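Local coordinates for oxalate oxidase 1 (Hordeum vulgare, PDB 1FI2), which oxidises oxalate with molecular oxygen to carbon dioxide and hydrogen peroxide at a manganese centre, and also has superoxide dismutase activity, at residues His88-Ala93 with Val151-Gln156. Residues are numbered along the deposited sequence; the frame is centred on the assembly and turned at random.
Sequences HIHPRA and VSFNSQ. With MN (manganese (II) ion), chain B.
Phe153 and His90 meet in a T-shaped aromatic contact at the manganese site, where the end of strand 147-153 in one sheet of the barrel approaches the loop that follows strand 84-89 in the other. The evidence is threefold: the ring planes stand at 67°, the centroids are 4.8 Å apart, and Phe153 CE2 lies over the centre of the imidazole face, with His90 NE2 3.5 Å from this CE2. NE2 of the same imidazole binds the manganese at 2.3 Å. His90 ND1 is hydrogen-bonded to Gly159 O, so the imidazole is gripped at both nitrogens while Phe153 covers one face. His88 NE2 supplies a second metal bond, also 2.3 Å; with Glu95, His137 and two waters the ion has six ligands, the three-histidine, one-glutamate site of the cupin beta-barrel. Water 3, one of the two, lies in the plane of the Phe153 ring at its edge, which places the phenyl group beside the coordination sphere. His90 and Glu95 are also oxalate-binding residues of the enzyme. At the far end of the type I turn from His90 to Ala93, the packing passes from aromatic to small side chains and water. Ala93 CB sits 3.7 Å from Ser155 CB and 4.2 Å from Phe153 CB, while Asn154 OD1, 3.3 Å from Ala93 CA, accepts a hydrogen bond from Thr94 N. Water 1 lies within hydrogen-bonding distance of Arg92 O and Asn154 O. Water 2 accepts from Arg92 NE and donates to Ser155 OG, a hydroxyl also bonded to Asp2; Arg92 NH1 forms a salt bridge with Asp8 of a third subunit.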
ATOM      1  N   HIS A  88       0.606  18.183  19.235  1.00  4.65           N
ATOM      2  CA  HIS A  88      -0.284  17.068  18.920  1.00  4.55           C
ATOM      3  C   HIS A  88       0.301  16.156  17.856  1.00  4.47           C
ATOM      4  O   HIS A  88       1.372  16.418  17.306  1.00  3.33           O
ATOM      5  CB  HIS A  88      -1.659  17.586  18.484  1.00  4.57           C
ATOM      6  CG  HIS A  88      -1.628  18.376  17.211  1.00  4.69           C
ATOM      7  ND1 HIS A  88      -1.248  19.699  17.173  1.00  4.42           N
ATOM      8  CD2 HIS A  88      -1.926  18.021  15.935  1.00  4.71           C
ATOM      9  CE1 HIS A  88      -1.313  20.132  15.922  1.00  4.87           C
ATOM     10  NE2 HIS A  88      -1.722  19.137  15.161  1.00  4.71           N
ATOM     11  N   ILE A  89      -0.352  15.029  17.585  1.00  3.86           N
ATOM     12  CA  ILE A  89       0.072  14.022  16.623  1.00  3.91           C
ATOM     13  C   ILE A  89      -1.113  13.507  15.807  1.00  3.59           C
ATOM     14  O   ILE A  89      -2.203  13.318  16.341  1.00  4.32           O
ATOM     15  CB  ILE A  89       0.740  12.820  17.328  1.00  3.75           C
ATOM     16  CG1 ILE A  89       2.152  13.178  17.799  1.00  3.63           C
ATOM     17  CG2 ILE A  89       0.824  11.574  16.452  1.00  4.14           C
ATOM     18  CD1 ILE A  89       2.572  12.602  19.120  1.00  5.53           C
ATOM     19  N   HIS A  90      -0.889  13.249  14.524  1.00  3.39           N
ATOM     20  CA  HIS A  90      -1.848  12.571  13.660  1.00  2.93           C
ATOM     21  C   HIS A  90      -1.327  11.155  13.436  1.00  3.01           C
ATOM     22  O   HIS A  90      -0.315  10.962  12.759  1.00  2.81           O
ATOM     23  CB  HIS A  90      -2.025  13.279  12.305  1.00  3.21           C
ATOM     24  CG  HIS A  90      -2.405  14.714  12.521  1.00  3.39           C
ATOM     25  ND1 HIS A  90      -3.642  15.075  13.002  1.00  3.40           N
ATOM     26  CD2 HIS A  90      -1.706  15.860  12.375  1.00  3.12           C
ATOM     27  CE1 HIS A  90      -3.696  16.387  13.142  1.00  3.68           C
ATOM     28  NE2 HIS A  90      -2.530  16.887  12.772  1.00  3.41           N
ATOM     29  N   PRO A  91      -1.999  10.159  14.009  1.00  3.81           N
ATOM     30  CA  PRO A  91      -1.567   8.790  13.925  1.00  3.92           C
ATOM     31  C   PRO A  91      -1.560   8.179  12.540  1.00  3.75           C
ATOM     32  O   PRO A  91      -0.862   7.176  12.355  1.00  3.91           O
ATOM     33  CB  PRO A  91      -2.544   8.016  14.818  1.00  4.41           C
ATOM     34  CG  PRO A  91      -3.699   8.916  15.051  1.00  4.71           C
ATOM     35  CD  PRO A  91      -3.200  10.321  14.862  1.00  3.38           C
ATOM     36  N   ARG A  92      -2.394   8.663  11.619  1.00  3.55           N
ATOM     37  CA  ARG A  92      -2.519   8.001  10.324  1.00  4.09           C
ATOM     38  C   ARG A  92      -2.302   8.899   9.121  1.00  4.10           C
ATOM     39  O   ARG A  92      -2.785   8.560   8.027  1.00  3.37           O
ATOM     40  CB  ARG A  92      -3.900   7.319  10.259  1.00  4.82           C
ATOM     41  CG  ARG A  92      -4.045   6.107  11.168  1.00  5.53           C
ATOM     42  CD  ARG A  92      -5.452   5.550  11.177  1.00  6.18           C
ATOM     43  NE  ARG A  92      -6.455   6.509  11.578  1.00  6.17           N
ATOM     44  CZ  ARG A  92      -6.878   6.829  12.787  1.00  5.81           C
ATOM     45  NH1 ARG A  92      -6.395   6.248  13.879  1.00  5.43           N
ATOM     46  NH2 ARG A  92      -7.823   7.751  12.901  1.00  6.76           N
ATOM     47  N   ALA A  93      -1.514   9.973   9.250  1.00  3.69           N
ATOM     48  CA  ALA A  93      -1.284  10.820   8.086  1.00  3.92           C
ATOM     49  C   ALA A  93      -0.211  11.891   8.224  1.00  3.99           C
ATOM     50  O   ALA A  93       0.068  12.412   9.293  1.00  4.51           O
ATOM     51  CB  ALA A  93      -2.588  11.554   7.741  1.00  3.92           C
ATOM     52  N   VAL A 151      -5.156  23.292   6.194  1.00  4.98           N
ATOM     53  CA  VAL A 151      -4.244  22.187   5.938  1.00  4.83           C
ATOM     54  C   VAL A 151      -4.956  21.014   5.266  1.00  5.01           C
ATOM     55  O   VAL A 151      -6.172  20.855   5.368  1.00  5.00           O
ATOM     56  CB  VAL A 151      -3.552  21.687   7.219  1.00  5.11           C
ATOM     57  CG1 VAL A 151      -2.945  22.814   8.048  1.00  5.31           C
ATOM     58  CG2 VAL A 151      -4.506  20.877   8.089  1.00  5.10           C
ATOM     59  N   SER A 152      -4.166  20.160   4.624  1.00  3.98           N
ATOM     60  CA  SER A 152      -4.663  18.951   3.989  1.00  3.70           C
ATOM     61  C   SER A 152      -3.908  17.762   4.582  1.00  3.61           C
ATOM     62  O   SER A 152      -2.814  17.925   5.119  1.00  3.27           O
ATOM     63  CB  SER A 152      -4.484  18.965   2.476  1.00  4.00           C
ATOM     64  OG  SER A 152      -5.208  20.019   1.870  1.00  4.74           O
ATOM     65  N   PHE A 153      -4.529  16.594   4.512  1.00  2.89           N
ATOM     66  CA  PHE A 153      -3.944  15.374   5.034  1.00  3.13           C
ATOM     67  C   PHE A 153      -4.020  14.280   3.969  1.00  3.06           C
ATOM     68  O   PHE A 153      -4.918  14.281   3.130  1.00  2.80           O
ATOM     69  CB  PHE A 153      -4.671  14.838   6.269  1.00  3.37           C
ATOM     70  CG  PHE A 153      -4.727  15.781   7.436  1.00  3.32           C
ATOM     71  CD1 PHE A 153      -5.780  16.670   7.569  1.00  3.27           C
ATOM     72  CD2 PHE A 153      -3.725  15.778   8.394  1.00  3.17           C
ATOM     73  CE1 PHE A 153      -5.833  17.547   8.636  1.00  3.31           C
ATOM     74  CE2 PHE A 153      -3.773  16.655   9.462  1.00  3.22           C
ATOM     75  CZ  PHE A 153      -4.828  17.535   9.589  1.00  3.30           C
ATOM     76  N   ASN A 154      -3.184  13.265   4.154  1.00  3.70           N
ATOM     77  CA  ASN A 154      -3.195  12.139   3.219  1.00  4.03           C
ATOM     78  C   ASN A 154      -3.946  10.945   3.797  1.00  3.25           C
ATOM     79  O   ASN A 154      -3.601   9.790   3.605  1.00  3.49           O
ATOM     80  CB  ASN A 154      -1.800  11.795   2.764  1.00  4.93           C
ATOM     81  CG  ASN A 154      -0.790  11.190   3.683  1.00  3.86           C
ATOM     82  OD1 ASN A 154      -0.762  11.463   4.870  1.00  5.67           O
ATOM     83  ND2 ASN A 154       0.060  10.358   3.074  1.00  4.25           N
ATOM     84  N   SER A 155      -5.062  11.261   4.431  1.00  2.90           N
ATOM     85  CA  SER A 155      -5.989  10.312   4.998  1.00  2.99           C
ATOM     86  C   SER A 155      -7.363  10.977   5.091  1.00  2.72           C
ATOM     87  O   SER A 155      -7.471  12.188   5.287  1.00  2.44           O
ATOM     88  CB  SER A 155      -5.580   9.839   6.396  1.00  2.76           C
ATOM     89  OG  SER A 155      -6.579   8.955   6.899  1.00  2.57           O
ATOM     90  N   GLN A 156      -8.410  10.166   4.985  1.00  2.82           N
ATOM     91  CA  GLN A 156      -9.778  10.645   5.147  1.00  2.82           C
ATOM     92  C   GLN A 156     -10.093  10.837   6.632  1.00  3.45           C
ATOM     93  O   GLN A 156     -11.078  11.474   7.001  1.00  2.77           O
ATOM     94  CB  GLN A 156     -10.779   9.658   4.538  1.00  2.90           C
ATOM     95  CG  GLN A 156     -10.865   8.324   5.268  1.00  2.34           C
ATOM     96  CD  GLN A 156     -11.842   7.363   4.621  1.00  2.46           C
ATOM     97  OE1 GLN A 156     -11.780   7.154   3.413  1.00  2.66           O
ATOM     98  NE2 GLN A 156     -12.726   6.767   5.414  1.00  2.65           N
TER
HETATM   99 MN    MN B 202      -1.574  18.973  12.899  1.00  4.51          MN
HETATM  100  O   HOH W   1      -2.740   7.702   5.254  1.00  4.79           O
HETATM  101  O   HOH W   2      -6.991   6.819   8.776  1.00 10.27           O
HETATM  102  O   HOH W   3      -3.937  19.555  12.805  1.00  5.72           O
HETATM  103  O   HOH W   4      -1.038  21.125  12.637  1.00  2.39           O